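PDB 3X44: O-ureido-L-serine synthase from Streptomyces lavendulae, which catalyses the pyridoxal-phosphate-dependent addition of hydroxyurea to O-acetyl-L-serine, giving O-ureido-L-serine for D-cycloserine biosynthesis, and also forms L-cysteine from sulfide. Local coordinates for residues Val67-Gly72 with Val90-Asp95; Ser98-Lys103 with Tyr297-Leu302; Ile264-Thr269 with Met289-Gly294. The protein carries 1 engineered substitution. All blocks are in the same frame, centred on the assembly; numbering follows the deposited sequence.

Interaction 1: Val67-Gly72 with Val90-Asp95. With PUS ((E)-O-(carbamoylamino)-N-({3-hydroxy-2-methyl-5-[(phosphonooxy)methyl]pyridin-4-yl}methylidene)-L-serine), chain C.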
loop_
_atom_site.group_PDB
_atom_site.type_symbol
_atom_site.label_atom_id
_atom_site.label_comp_id
_atom_site.label_asym_id
_atom_site.label_seq_id
_atom_site.Cartn_x
_atom_site.Cartn_y
_atom_site.Cartn_z
ATOM N N VAL A 67 6.865 -23.978 -22.765
ATOM C CA VAL A 67 5.880 -24.027 -23.840
ATOM C C VAL A 67 4.485 -24.197 -23.261
ATOM O O VAL A 67 4.286 -24.957 -22.308
ATOM C CB VAL A 67 6.159 -25.189 -24.829
ATOM C CG1 VAL A 67 5.912 -26.533 -24.153
ATOM C CG2 VAL A 67 5.268 -25.045 -26.056
ATOM N N GLU A 68 3.523 -23.488 -23.843
ATOM C CA GLU A 68 2.146 -23.551 -23.367
ATOM C C GLU A 68 1.127 -23.186 -24.443
ATOM O O GLU A 68 1.386 -22.335 -25.298
ATOM C CB GLU A 68 1.980 -22.609 -22.176
ATOM C CG GLU A 68 0.559 -22.526 -21.655
ATOM C CD GLU A 68 0.121 -23.816 -21.004
ATOM O OE1 GLU A 68 -0.075 -24.813 -21.731
ATOM O OE2 GLU A 68 -0.020 -23.833 -19.765
ATOM N N CYS A 69 -0.021 -23.855 -24.416
ATOM C CA CYS A 69 -1.100 -23.552 -25.358
ATOM C C CYS A 69 -1.911 -22.500 -24.619
ATOM O O CYS A 69 -2.317 -22.715 -23.478
ATOM C CB CYS A 69 -1.980 -24.776 -25.626
ATOM S SG CYS A 69 -3.527 -24.340 -26.446
ATOM N N THR A 70 -2.149 -21.366 -25.260
ATOM C CA THR A 70 -2.856 -20.285 -24.591
ATOM C C THR A 70 -3.861 -19.574 -25.492
ATOM O O THR A 70 -3.764 -19.660 -26.715
ATOM C CB THR A 70 -1.823 -19.247 -24.088
ATOM O OG1 THR A 70 -2.493 -18.110 -23.546
ATOM C CG2 THR A 70 -0.945 -18.786 -25.249
ATOM N N SER A 71 -4.824 -18.888 -24.880
ATOM C CA SER A 71 -5.803 -18.107 -25.639
ATOM C C SER A 71 -5.205 -16.709 -25.802
ATOM O O SER A 71 -5.827 -15.818 -26.387
ATOM C CB SER A 71 -7.149 -18.010 -24.898
ATOM O OG SER A 71 -7.019 -17.385 -23.630
ATOM N N GLY A 72 -3.999 -16.523 -25.270
ATOM C CA GLY A 72 -3.333 -15.233 -25.386
ATOM C C GLY A 72 -2.673 -14.670 -24.135
ATOM O O GLY A 72 -1.455 -14.554 -24.068
ATOM N N VAL A 90 7.689 -20.322 -25.664
ATOM C CA VAL A 90 7.073 -20.638 -26.948
ATOM C C VAL A 90 5.572 -20.761 -26.739
ATOM O O VAL A 90 5.119 -21.645 -26.014
ATOM C CB VAL A 90 7.558 -21.997 -27.504
ATOM C CG1 VAL A 90 6.979 -22.219 -28.897
ATOM C CG2 VAL A 90 9.067 -22.051 -27.528
ATOM N N ALA A 91 4.804 -19.885 -27.379
ATOM C CA ALA A 91 3.353 -19.912 -27.244
ATOM C C ALA A 91 2.695 -20.706 -28.369
ATOM O O ALA A 91 3.090 -20.598 -29.527
ATOM C CB ALA A 91 2.806 -18.492 -27.228
ATOM N N VAL A 92 1.702 -21.513 -28.005
ATOM C CA VAL A 92 0.937 -22.317 -28.952
ATOM C C VAL A 92 -0.446 -21.686 -28.873
ATOM O O VAL A 92 -1.161 -21.889 -27.901
ATOM C CB VAL A 92 0.848 -23.788 -28.505
ATOM C CG1 VAL A 92 -0.202 -24.517 -29.329
ATOM C CG2 VAL A 92 2.205 -24.459 -28.660
ATOM N N MET A 93 -0.821 -20.925 -29.896
ATOM C CA MET A 93 -2.096 -20.220 -29.874
ATOM C C MET A 93 -2.962 -20.349 -31.120
ATOM O O MET A 93 -2.458 -20.364 -32.239
ATOM C CB MET A 93 -1.821 -18.737 -29.596
ATOM C CG MET A 93 -3.050 -17.887 -29.372
ATOM S SD MET A 93 -2.575 -16.265 -28.742
ATOM C CE MET A 93 -1.422 -15.704 -30.020
ATOM N N GLY A 94 -4.272 -20.441 -30.914
ATOM C CA GLY A 94 -5.191 -20.544 -32.035
ATOM C C GLY A 94 -4.999 -19.335 -32.926
ATOM O O GLY A 94 -4.727 -18.243 -32.429
ATOM N N ASP A 95 -5.152 -19.513 -34.236
ATOM C CA ASP A 95 -4.949 -18.411 -35.172
ATOM C C ASP A 95 -6.044 -17.352 -35.182
ATOM O O ASP A 95 -5.896 -16.323 -35.847
ATOM C CB ASP A 95 -4.790 -18.954 -36.588
ATOM C CG ASP A 95 -6.014 -19.722 -37.059
ATOM O OD1 ASP A 95 -7.027 -19.776 -36.324
ATOM O OD2 ASP A 95 -5.954 -20.274 -38.173
HETATM N N PUS C . -6.758 -17.138 -20.161
HETATM C CA PUS C . -5.862 -18.359 -20.271
HETATM C CB PUS C . -6.688 -19.654 -20.599
HETATM O OG PUS C . -7.424 -19.478 -21.893
HETATM N ND PUS C . -7.562 -20.737 -22.589
HETATM C CE PUS C . -8.793 -21.185 -22.921
HETATM N NZ2 PUS C . -9.881 -20.705 -22.291
HETATM O OZ1 PUS C . -8.918 -22.008 -23.771
HETATM C C PUS C . -4.823 -18.112 -21.386
HETATM O O PUS C . -4.570 -16.987 -21.715
HETATM O OT PUS C . -4.268 -19.042 -21.921
HETATM C C2 PUS C . -9.509 -13.650 -19.951
HETATM C C3 PUS C . -8.488 -14.713 -19.980
HETATM C C4 PUS C . -8.687 -15.909 -19.153
HETATM C C5 PUS C . -9.882 -15.991 -18.305
HETATM C C6 PUS C . -10.838 -14.874 -18.336
HETATM C C2A PUS C . -9.360 -12.430 -20.816
HETATM C C4A PUS C . -7.775 -17.109 -19.284
HETATM C C5A PUS C . -10.145 -17.198 -17.417
HETATM N N1 PUS C . -10.620 -13.779 -19.143
HETATM O O3 PUS C . -7.365 -14.554 -20.707
HETATM O O1P PUS C . -8.097 -19.293 -16.567
HETATM O O2P PUS C . -8.404 -18.430 -14.389
HETATM O O3P PUS C . -10.266 -19.293 -15.588
HETATM O O4P PUS C . -9.243 -17.196 -16.260
HETATM P P PUS C . -9.004 -18.560 -15.704
HETATM O O HOH W 1 -4.978 -21.625 -28.382
#

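Interaction 2: Ser98-Lys103 with Tyr297-Leu302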
loop_
_atom_site.group_PDB
_atom_site.type_symbol
_atom_site.label_atom_id
_atom_site.label_comp_id
_atom_site.label_asym_id
_atom_site.label_seq_id
_atom_site.Cartn_x
_atom_site.Cartn_y
_atom_site.Cartn_z
ATOM N N SER A 98 -6.915 -12.476 -31.037
ATOM C CA SER A 98 -6.462 -11.165 -31.512
ATOM C C SER A 98 -4.968 -11.041 -31.787
ATOM O O SER A 98 -4.140 -11.595 -31.065
ATOM C CB SER A 98 -6.914 -10.062 -30.546
ATOM O OG SER A 98 -6.045 -9.948 -29.438
ATOM N N VAL A 99 -4.636 -10.298 -32.841
ATOM C CA VAL A 99 -3.250 -10.107 -33.238
ATOM C C VAL A 99 -2.446 -9.400 -32.154
ATOM O O VAL A 99 -1.236 -9.615 -32.043
ATOM C CB VAL A 99 -3.146 -9.339 -34.590
ATOM C CG1 VAL A 99 -3.758 -7.938 -34.470
ATOM C CG2 VAL A 99 -1.689 -9.256 -35.026
ATOM N N GLU A 100 -3.119 -8.584 -31.343
ATOM C CA GLU A 100 -2.457 -7.881 -30.247
ATOM C C GLU A 100 -1.751 -8.913 -29.365
ATOM O O GLU A 100 -0.660 -8.667 -28.845
ATOM C CB GLU A 100 -3.477 -7.095 -29.411
ATOM C CG GLU A 100 -3.952 -5.790 -30.063
ATOM C CD GLU A 100 -5.278 -5.959 -30.798
ATOM O OE1 GLU A 100 -5.597 -7.102 -31.181
ATOM O OE2 GLU A 100 -5.999 -4.953 -30.997
ATOM N N ARG A 101 -2.392 -10.066 -29.197
ATOM C CA ARG A 101 -1.829 -11.152 -28.402
ATOM C C ARG A 101 -0.542 -11.653 -29.060
ATOM O O ARG A 101 0.463 -11.870 -28.383
ATOM C CB ARG A 101 -2.827 -12.302 -28.299
ATOM C CG ARG A 101 -3.941 -12.094 -27.292
ATOM C CD ARG A 101 -5.168 -12.915 -27.673
ATOM N NE ARG A 101 -6.025 -13.143 -26.516
ATOM C CZ ARG A 101 -6.897 -12.256 -26.049
ATOM N NH1 ARG A 101 -7.030 -11.076 -26.646
ATOM N NH2 ARG A 101 -7.615 -12.536 -24.972
ATOM N N ARG A 102 -0.572 -11.846 -30.376
ATOM C CA ARG A 102 0.623 -12.306 -31.082
ATOM C C ARG A 102 1.765 -11.299 -30.920
ATOM O O ARG A 102 2.914 -11.668 -30.673
ATOM C CB ARG A 102 0.352 -12.474 -32.580
ATOM C CG ARG A 102 -0.609 -13.591 -32.964
ATOM C CD ARG A 102 -0.856 -13.519 -34.462
ATOM N NE ARG A 102 -2.028 -14.278 -34.878
ATOM C CZ ARG A 102 -2.257 -14.671 -36.127
ATOM N NH1 ARG A 102 -3.354 -15.360 -36.412
ATOM N NH2 ARG A 102 -1.394 -14.378 -37.088
ATOM N N LYS A 103 1.440 -10.022 -31.063
ATOM C CA LYS A 103 2.449 -8.984 -30.969
ATOM C C LYS A 103 3.005 -8.834 -29.566
ATOM O O LYS A 103 4.204 -8.601 -29.389
ATOM C CB LYS A 103 1.874 -7.648 -31.447
ATOM C CG LYS A 103 1.814 -7.524 -32.962
ATOM C CD LYS A 103 1.274 -6.169 -33.388
ATOM C CE LYS A 103 1.215 -6.053 -34.902
ATOM N NZ LYS A 103 1.805 -4.771 -35.362
ATOM N N TYR A 297 -7.747 -5.651 -27.650
ATOM C CA TYR A 297 -8.962 -5.992 -28.378
ATOM C C TYR A 297 -9.316 -4.957 -29.444
ATOM O O TYR A 297 -10.406 -4.992 -30.017
ATOM C CB TYR A 297 -10.126 -6.129 -27.393
ATOM C CG TYR A 297 -9.918 -7.228 -26.381
ATOM C CD1 TYR A 297 -10.422 -8.509 -26.607
ATOM C CD2 TYR A 297 -9.193 -6.997 -25.213
ATOM C CE1 TYR A 297 -10.208 -9.535 -25.697
ATOM C CE2 TYR A 297 -8.975 -8.012 -24.303
ATOM C CZ TYR A 297 -9.483 -9.284 -24.545
ATOM O OH TYR A 297 -9.270 -10.295 -23.633
ATOM N N LEU A 298 -8.390 -4.040 -29.708
ATOM C CA LEU A 298 -8.607 -2.999 -30.698
ATOM C C LEU A 298 -9.017 -3.569 -32.050
ATOM O O LEU A 298 -9.798 -2.956 -32.776
ATOM C CB LEU A 298 -7.336 -2.166 -30.883
ATOM C CG LEU A 298 -6.925 -1.160 -29.806
ATOM C CD1 LEU A 298 -6.150 -0.034 -30.465
ATOM C CD2 LEU A 298 -8.139 -0.620 -29.088
ATOM N N SER A 299 -8.478 -4.739 -32.379
ATOM C CA SER A 299 -8.749 -5.398 -33.650
ATOM C C SER A 299 -9.897 -6.392 -33.584
ATOM O O SER A 299 -10.137 -7.121 -34.540
ATOM C CB SER A 299 -7.501 -6.139 -34.125
ATOM O OG SER A 299 -7.313 -7.330 -33.371
ATOM N N THR A 300 -10.600 -6.434 -32.463
ATOM C CA THR A 300 -11.704 -7.372 -32.311
ATOM C C THR A 300 -13.053 -6.696 -32.529
ATOM O O THR A 300 -13.122 -5.486 -32.738
ATOM C CB THR A 300 -11.681 -8.002 -30.919
ATOM O OG1 THR A 300 -12.074 -7.024 -29.947
ATOM C CG2 THR A 300 -10.267 -8.507 -30.593
ATOM N N PHE A 301 -14.125 -7.477 -32.464
ATOM C CA PHE A 301 -15.450 -6.921 -32.683
ATOM C C PHE A 301 -15.847 -5.913 -31.618
ATOM O O PHE A 301 -16.920 -5.316 -31.681
ATOM C CB PHE A 301 -16.491 -8.043 -32.813
ATOM C CG PHE A 301 -16.907 -8.667 -31.513
ATOM C CD1 PHE A 301 -18.258 -8.883 -31.245
ATOM C CD2 PHE A 301 -15.965 -9.109 -30.594
ATOM C CE1 PHE A 301 -18.664 -9.538 -30.079
ATOM C CE2 PHE A 301 -16.358 -9.764 -29.426
ATOM C CZ PHE A 301 -17.713 -9.980 -29.169
ATOM N N LEU A 302 -14.962 -5.713 -30.647
ATOM C CA LEU A 302 -15.222 -4.749 -29.595
ATOM C C LEU A 302 -15.235 -3.366 -30.237
ATOM O O LEU A 302 -15.882 -2.435 -29.748
ATOM C CB LEU A 302 -14.124 -4.815 -28.533
ATOM C CG LEU A 302 -14.154 -3.682 -27.511
ATOM C CD1 LEU A 302 -15.454 -3.758 -26.709
ATOM C CD2 LEU A 302 -12.944 -3.791 -26.596
#

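Interaction 3: Ile264-Thr269 with Met289-Gly294. With PUS ((E)-O-(carbamoylamino)-N-({3-hydroxy-2-methyl-5-[(phosphonooxy)methyl]pyridin-4-yl}methylidene)-L-serine), chain C.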
loop_
_atom_site.group_PDB
_atom_site.type_symbol
_atom_site.label_atom_id
_atom_site.label_comp_id
_atom_site.label_asym_id
_atom_site.label_seq_id
_atom_site.Cartn_x
_atom_site.Cartn_y
_atom_site.Cartn_z
ATOM N N ILE A 264 -13.365 -8.506 -23.287
ATOM C CA ILE A 264 -14.678 -9.104 -23.486
ATOM C C ILE A 264 -15.148 -9.895 -22.284
ATOM O O ILE A 264 -16.260 -9.690 -21.804
ATOM C CB ILE A 264 -14.703 -10.033 -24.707
ATOM C CG1 ILE A 264 -13.815 -9.471 -25.815
ATOM C CG2 ILE A 264 -16.128 -10.190 -25.203
ATOM C CD1 ILE A 264 -14.361 -8.199 -26.461
ATOM N N SER A 265 -14.304 -10.797 -21.791
ATOM C CA SER A 265 -14.672 -11.596 -20.632
ATOM C C SER A 265 -15.023 -10.670 -19.480
ATOM O O SER A 265 -15.846 -11.007 -18.631
ATOM C CB SER A 265 -13.528 -12.535 -20.225
ATOM O OG SER A 265 -12.452 -11.827 -19.647
ATOM N N ALA A 266 -14.399 -9.498 -19.461
ATOM C CA ALA A 266 -14.666 -8.524 -18.413
ATOM C C ALA A 266 -16.091 -8.003 -18.580
ATOM O O ALA A 266 -16.850 -7.908 -17.609
ATOM C CB ALA A 266 -13.666 -7.378 -18.490
ATOM N N GLY A 267 -16.455 -7.670 -19.812
ATOM C CA GLY A 267 -17.799 -7.186 -20.055
ATOM C C GLY A 267 -18.816 -8.268 -19.734
ATOM O O GLY A 267 -19.947 -7.981 -19.333
ATOM N N ALA A 268 -18.408 -9.523 -19.904
ATOM C CA ALA A 268 -19.298 -10.649 -19.639
ATOM C C ALA A 268 -19.667 -10.736 -18.164
ATOM O O ALA A 268 -20.847 -10.768 -17.822
ATOM C CB ALA A 268 -18.643 -11.960 -20.098
ATOM N N THR A 269 -18.656 -10.769 -17.295
ATOM C CA THR A 269 -18.882 -10.864 -15.853
ATOM C C THR A 269 -19.730 -9.701 -15.338
ATOM O O THR A 269 -20.671 -9.903 -14.574
ATOM C CB THR A 269 -17.550 -10.906 -15.070
ATOM O OG1 THR A 269 -16.797 -9.718 -15.338
ATOM C CG2 THR A 269 -16.727 -12.120 -15.482
ATOM N N MET A 289 -15.128 -9.967 -11.734
ATOM C CA MET A 289 -13.734 -9.994 -12.161
ATOM C C MET A 289 -13.576 -9.402 -13.559
ATOM O O MET A 289 -14.354 -9.706 -14.457
ATOM C CB MET A 289 -13.210 -11.433 -12.194
ATOM C CG MET A 289 -13.192 -12.137 -10.856
ATOM S SD MET A 289 -11.937 -11.445 -9.768
ATOM C CE MET A 289 -10.431 -11.843 -10.669
ATOM N N LEU A 290 -12.571 -8.547 -13.729
ATOM C CA LEU A 290 -12.259 -7.946 -15.023
ATOM C C LEU A 290 -10.840 -8.468 -15.277
ATOM O O LEU A 290 -9.849 -7.887 -14.821
ATOM C CB LEU A 290 -12.261 -6.413 -14.943
ATOM C CG LEU A 290 -13.432 -5.691 -14.259
ATOM C CD1 LEU A 290 -13.324 -4.205 -14.570
ATOM C CD2 LEU A 290 -14.779 -6.246 -14.723
ATOM N N PRO A 291 -10.735 -9.596 -15.989
ATOM C CA PRO A 291 -9.468 -10.258 -16.319
ATOM C C PRO A 291 -8.362 -9.486 -17.020
ATOM O O PRO A 291 -7.188 -9.685 -16.708
ATOM C CB PRO A 291 -9.907 -11.486 -17.115
ATOM C CG PRO A 291 -11.323 -11.751 -16.620
ATOM C CD PRO A 291 -11.886 -10.358 -16.511
ATOM N N ASP A 292 -8.708 -8.610 -17.954
ATOM C CA ASP A 292 -7.665 -7.882 -18.658
ATOM C C ASP A 292 -8.063 -6.515 -19.194
ATOM O O ASP A 292 -9.214 -6.086 -19.075
ATOM C CB ASP A 292 -7.109 -8.747 -19.801
ATOM C CG ASP A 292 -8.128 -9.003 -20.909
ATOM O OD1 ASP A 292 -9.262 -8.475 -20.839
ATOM O OD2 ASP A 292 -7.778 -9.740 -21.860
ATOM N N THR A 293 -7.078 -5.836 -19.776
ATOM C CA THR A 293 -7.270 -4.511 -20.349
ATOM C C THR A 293 -7.957 -4.657 -21.694
ATOM O O THR A 293 -7.809 -5.676 -22.369
ATOM C CB THR A 293 -5.913 -3.812 -20.578
ATOM O OG1 THR A 293 -6.101 -2.639 -21.378
ATOM C CG2 THR A 293 -4.948 -4.751 -21.294
ATOM N N GLY A 294 -8.716 -3.645 -22.084
ATOM C CA GLY A 294 -9.371 -3.706 -23.376
ATOM C C GLY A 294 -8.413 -3.387 -24.520
ATOM O O GLY A 294 -8.746 -3.586 -25.681
HETATM N N PUS C . -6.758 -17.138 -20.161
HETATM C CA PUS C . -5.862 -18.359 -20.271
HETATM C CB PUS C . -6.688 -19.654 -20.599
HETATM O OG PUS C . -7.424 -19.478 -21.893
HETATM N ND PUS C . -7.562 -20.737 -22.589
HETATM C CE PUS C . -8.793 -21.185 -22.921
HETATM N NZ2 PUS C . -9.881 -20.705 -22.291
HETATM O OZ1 PUS C . -8.918 -22.008 -23.771
HETATM C C PUS C . -4.823 -18.112 -21.386
HETATM O O PUS C . -4.570 -16.987 -21.715
HETATM O OT PUS C . -4.268 -19.042 -21.921
HETATM C C2 PUS C . -9.509 -13.650 -19.951
HETATM C C3 PUS C . -8.488 -14.713 -19.980
HETATM C C4 PUS C . -8.687 -15.909 -19.153
HETATM C C5 PUS C . -9.882 -15.991 -18.305
HETATM C C6 PUS C . -10.838 -14.874 -18.336
HETATM C C2A PUS C . -9.360 -12.430 -20.816
HETATM C C4A PUS C . -7.775 -17.109 -19.284
HETATM C C5A PUS C . -10.145 -17.198 -17.417
HETATM N N1 PUS C . -10.620 -13.779 -19.143
HETATM O O3 PUS C . -7.365 -14.554 -20.707
HETATM O O1P PUS C . -8.097 -19.293 -16.567
HETATM O O2P PUS C . -8.404 -18.430 -14.389
HETATM O O3P PUS C . -10.266 -19.293 -15.588
HETATM O O4P PUS C . -9.243 -17.196 -16.260
HETATM P P PUS C . -9.004 -18.560 -15.704
HETATM O O HOH W 2 -11.645 -9.461 -20.040
#

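Interaction 1: Val67-Gly72 with Val90-Asp95
V67 and V92 meet on one face of a pair of parallel strands, their side chains crossing obliquely with CG2 of V67 4.1 Å from CG2 of V92. The CG2 branch of V67 stands anti to its backbone N and also rests against CB of V90. CB of C69 touches CG1 of V92. T70 and M93 lie on the other face: CG of M93 passes T70 O at 3.3 Å, and its SD comes to 3.6 Å from CA of G72. The backbones are joined by V92 N to E68 O at 2.8 Å, T70 N to V92 O at 2.9 Å and the longer E68 N to V90 O at 3.3 Å; beyond T70 the strands part, and a water bridges T70 O to G94 N. T70 turns OG1 anti to its own N (chi1 174°), where it gives its proton to carboxylate oxygen OT of PUS at 2.6 Å and accepts from G72 N, in an ST turn, and from G75 N. S71 adds its N to OT and its OG to the ligand's OG at 2.7 Å. The pairing joins the two parallel strands of the beta-alpha-beta unit 65-70, 73-85, 88-94, whose first strand-to-helix turn binds the carboxylate of the PLP-bound amino acid, consistent with the cysteine synthase family.

Interaction 2: Ser98-Lys103 with Tyr297-Leu302
E100 reaches across from the first turn of helix 99-107 to the loop at S299. Its CB points at that loop, CG stands beside the backbone N (chi1 -77°), and the bend at chi2 (97°) swings CD toward S299. OE1 takes the hydroxyl proton of S299 OG at 2.8 Å, met on the syn side but out of the carboxylate plane. OE2 uses its syn lone pair for S299 N, also at 2.8 Å, and lies 3.1 Å from CB of L298. Both oxygens thus hold the same serine, within the type I turn from Y297 to T300. One residue on, R101 sends an extended chain toward Y297, and NH2 donates to Y297 OH at 3.1 Å, close to the guanidinium plane. The guanidinium and phenol ring planes stand 77° apart. NH1 donates to S98 OG, which is also bonded to R296 O, while NE donates to S71 O; Y297 OH has a further partner in D292. Beside these polar groups, CB of S98 packs on CG2 of T300 at 3.7 Å. The carboxylate is met by donors of the turn and the guanidinium by the phenol oxygen of Y297, so helix and loop are joined by hydrogen bonds, with no salt bridge between the segments.

Interaction 3: Ile264-Thr269 with Met289-Gly294
A266 and L290 bring the two backbones together, their CA atoms 4.2 Å apart, where the first turns of helix 264-278 pass the end of strand 285-290. The chain leaves the strand at P291, so A266 meets both L290 and P291. CB of A266 sits against CB of L290 at 3.9 Å and CD of P291 at 4.0 Å, a small side chain that lets helix and strand come this close. T269 points at the strand, its OG1 2.6 Å from M289 O; A266 O is also within its reach, and the single hydroxyl proton could go to either. Strand 285-290 lies inside the larger sheet of this PLP enzyme, between strands 28-33 and 171-174, and its C-terminal end opens on the cofactor, as the N-terminus of helix 264-278 does. S265 there carries OG between its backbone N and carbonyl carbon (chi1 72°), and from that position it donates to the pyridine nitrogen N1 of PUS at 2.7 Å, near the ring plane. P291 approaches the same nitrogen from well out of that plane, its CB 3.1 Å from N1 and its CG 3.2 Å from S265 OG. A serine or threonine hydroxyl at N1 is characteristic of many fold-type II PLP enzymes. OD2 of D292 lies 3.3 Å from the ring methyl C2A and is bound by Y297 and N73, while a water donates to both OD1 of D292 and S265 OG.

How the interactions relate
All three contacts are largely buried, but only interaction 2 has an exposed residue, S299, and it has the most extensive contact with the second subunit, where K103 NZ bonds to L298 O of that subunit, and the reverse. Interactions 1 and 3 belong to different sheets, the smaller parallel one and the larger mixed one, and do not touch each other; they meet through PUS, the first at its amino acid part, the third at its pyridine ring. Interaction 2 links them: R101 NE bonds to S71 O of 67-72, and Y297 OH bonds to D292 OD2 of 289-294. Chemically, interaction 1 rests on backbone bonds with valine packing, interaction 2 on side-chain polar bonds, and interaction 3 on close helix-strand packing with polar hydroxyl contacts.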